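Local coordinates for protein maleylpyruvate isomerase (Ralstonia sp., PDB 2V6K) that catalyses the glutathione-dependent isomerisation of maleylpyruvate to fumarylpyruvate in naphthalene degradation, working as a homodimeric zeta-class glutathione transferase, at residues 14-19 with 66-71. Sequence-based numbering, arbitrary orientation.
Sequences SHRLRI and QSPAII. With TGG (gamma-glutamyl-S-(1,2-dicarboxyethyl)cysteinylglycine), chain C.
Arg16 lays its aliphatic part against Ile71, Arg16 CG lying 3.7 Å from Ile71 CD1, with the two side chains crossing at about a right angle. Arg16 CG stands anti to the backbone N (chi1 -177°), and a bend at chi3 (-66°) precedes the guanidinium; Arg16 NH1 donates to Ser67 OG at 2.9 Å. That bond is far from straight, with 131° at the hydrogen, and the hydroxyl oxygen is tilted out of the guanidinium plane. Ser67 OG in turn donates a hydrogen bond to TGG OC1, 2.6 Å away, while Ser67 N gives a nearly linear bond of 2.8 Å to TGG OT1. One serine thus grips both carboxylate oxygens, and Arg16, whose NH1 also lies 3.4 Å from TGG OC1, probably polarises the hydroxyl and adds favourable charge beside the carboxylate. The ligand's amino group, NN1, donates to Gln66 OE1 over 2.7 Å; Gln66 NE2 reaches Asp104 of the second subunit, which also binds the ligand. Beyond this polar end, Leu17 CD1 meets Ile70 CG2 at 3.7 Å and also touches Ile71 CG1, Leu17 and Ile71 sliding past each other in opposite directions. The segment axes run parallel, 10.0 Å apart. This is the helix pair on one face of the thioredoxin-fold domain of glutathione transferases, where the start of helix 67-77 receives the gamma-glutamyl carboxylate of glutathione.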
# COMPACT_ATOMS: atom_id res chain seq x y z
N SER A 14 2.74 -7.74 10.80
CA SER A 14 3.83 -8.30 11.59
C SER A 14 4.30 -9.62 10.99
O SER A 14 5.49 -9.85 10.82
CB SER A 14 3.39 -8.54 13.03
OG SER A 14 3.08 -7.32 13.69
N HIS A 15 3.34 -10.49 10.69
CA HIS A 15 3.57 -11.79 10.06
C HIS A 15 4.33 -11.62 8.74
O HIS A 15 5.33 -12.31 8.50
CB HIS A 15 2.18 -12.43 9.87
CG HIS A 15 2.18 -13.83 9.36
ND1 HIS A 15 1.01 -14.51 9.10
CD2 HIS A 15 3.19 -14.69 9.03
CE1 HIS A 15 1.28 -15.71 8.64
NE2 HIS A 15 2.60 -15.85 8.59
N ARG A 16 3.87 -10.67 7.92
CA ARG A 16 4.51 -10.32 6.65
C ARG A 16 6.00 -10.02 6.82
O ARG A 16 6.85 -10.57 6.11
CB ARG A 16 3.76 -9.12 6.07
CG ARG A 16 4.19 -8.61 4.70
CD ARG A 16 3.65 -7.21 4.48
NE ARG A 16 2.19 -7.22 4.40
CZ ARG A 16 1.43 -6.13 4.34
NH1 ARG A 16 1.99 -4.92 4.40
NH2 ARG A 16 0.11 -6.24 4.24
N LEU A 17 6.31 -9.15 7.78
CA LEU A 17 7.69 -8.77 8.02
C LEU A 17 8.50 -9.91 8.64
O LEU A 17 9.68 -10.10 8.30
CB LEU A 17 7.76 -7.49 8.86
CG LEU A 17 9.15 -6.97 9.23
CD1 LEU A 17 10.05 -6.84 8.00
CD2 LEU A 17 9.03 -5.64 9.93
N ARG A 18 7.88 -10.67 9.54
CA ARG A 18 8.58 -11.82 10.13
C ARG A 18 9.01 -12.81 9.06
O ARG A 18 10.10 -13.36 9.14
CB ARG A 18 7.73 -12.52 11.19
CG ARG A 18 7.55 -11.72 12.48
CD ARG A 18 6.88 -12.53 13.58
NE ARG A 18 5.59 -13.14 13.21
CZ ARG A 18 4.39 -12.71 13.63
NH1 ARG A 18 4.27 -11.64 14.40
NH2 ARG A 18 3.31 -13.37 13.24
N ILE A 19 8.16 -13.04 8.06
CA ILE A 19 8.53 -13.96 6.98
C ILE A 19 9.77 -13.45 6.26
O ILE A 19 10.71 -14.21 6.04
CB ILE A 19 7.39 -14.18 5.96
CG1 ILE A 19 6.16 -14.82 6.61
CG2 ILE A 19 7.88 -15.05 4.80
CD1 ILE A 19 4.88 -14.71 5.78
N GLN A 66 6.54 1.12 8.44
CA GLN A 66 5.94 0.73 7.16
C GLN A 66 6.52 -0.56 6.59
O GLN A 66 7.57 -0.55 5.93
CB GLN A 66 6.00 1.87 6.13
CG GLN A 66 4.99 2.95 6.43
CD GLN A 66 3.56 2.47 6.29
OE1 GLN A 66 3.26 1.57 5.49
NE2 GLN A 66 2.66 3.06 7.08
N SER A 67 5.83 -1.67 6.84
CA SER A 67 6.34 -2.95 6.37
C SER A 67 6.73 -2.98 4.88
O SER A 67 7.74 -3.60 4.56
CB SER A 67 5.41 -4.12 6.76
OG SER A 67 4.19 -4.12 6.06
N PRO A 68 5.97 -2.32 3.98
CA PRO A 68 6.45 -2.39 2.59
C PRO A 68 7.84 -1.78 2.39
O PRO A 68 8.66 -2.34 1.64
CB PRO A 68 5.39 -1.59 1.82
CG PRO A 68 4.16 -1.76 2.65
CD PRO A 68 4.68 -1.60 4.05
N ALA A 69 8.09 -0.66 3.06
CA ALA A 69 9.38 0.03 2.98
C ALA A 69 10.48 -0.74 3.70
O ALA A 69 11.62 -0.82 3.22
CB ALA A 69 9.24 1.43 3.55
N ILE A 70 10.15 -1.30 4.86
CA ILE A 70 11.11 -2.11 5.61
C ILE A 70 11.51 -3.34 4.79
O ILE A 70 12.70 -3.67 4.74
CB ILE A 70 10.55 -2.55 6.98
CG1 ILE A 70 10.25 -1.33 7.85
CG2 ILE A 70 11.55 -3.48 7.68
CD1 ILE A 70 9.43 -1.64 9.10
N ILE A 71 10.55 -4.00 4.17
CA ILE A 71 10.86 -5.19 3.38
C ILE A 71 11.74 -4.87 2.17
O ILE A 71 12.71 -5.60 1.89
CB ILE A 71 9.59 -5.97 3.01
CG1 ILE A 71 8.96 -6.55 4.29
CG2 ILE A 71 9.91 -7.09 2.01
CD1 ILE A 71 7.56 -7.11 4.10
OC1 TGG C . 2.36 -2.26 6.42
CO1 TGG C . 2.44 -1.40 7.32
OT1 TGG C . 3.34 -1.38 8.19
CA1 TGG C . 1.39 -0.32 7.34
NN1 TGG C . 1.03 0.05 5.98
CB1 TGG C . 0.13 -0.80 8.04
CG1 TGG C . 0.39 -1.10 9.51
CD1 TGG C . -0.86 -1.30 10.35
OE1 TGG C . -2.06 -1.45 9.63
NN2 TGG C . -0.67 -2.38 11.28
CA2 TGG C . -1.76 -3.04 11.94
CO2 TGG C . -2.05 -2.13 13.13
OC2 TGG C . -1.03 -2.09 14.09
NN3 TGG C . -3.37 -2.25 13.67
CA3 TGG C . -3.69 -1.60 14.93
CO3 TGG C . -5.00 -0.88 14.81
OC3 TGG C . -5.62 -0.92 13.73
OT3 TGG C . -5.41 -0.28 15.83
CB2 TGG C . -1.19 -4.42 12.22
SG2 TGG C . -2.13 -5.43 13.30
CD2 TGG C . -3.64 -5.91 12.54
CE2 TGG C . -3.37 -6.93 11.46
OE2 TGG C . -3.68 -8.13 11.62
OF2 TGG C . -2.82 -6.55 10.40
CF2 TGG C . -4.49 -6.47 13.69
CH2 TGG C . -5.91 -6.78 13.31
OI2 TGG C . -6.38 -6.31 12.26
OJ2 TGG C . -6.57 -7.51 14.09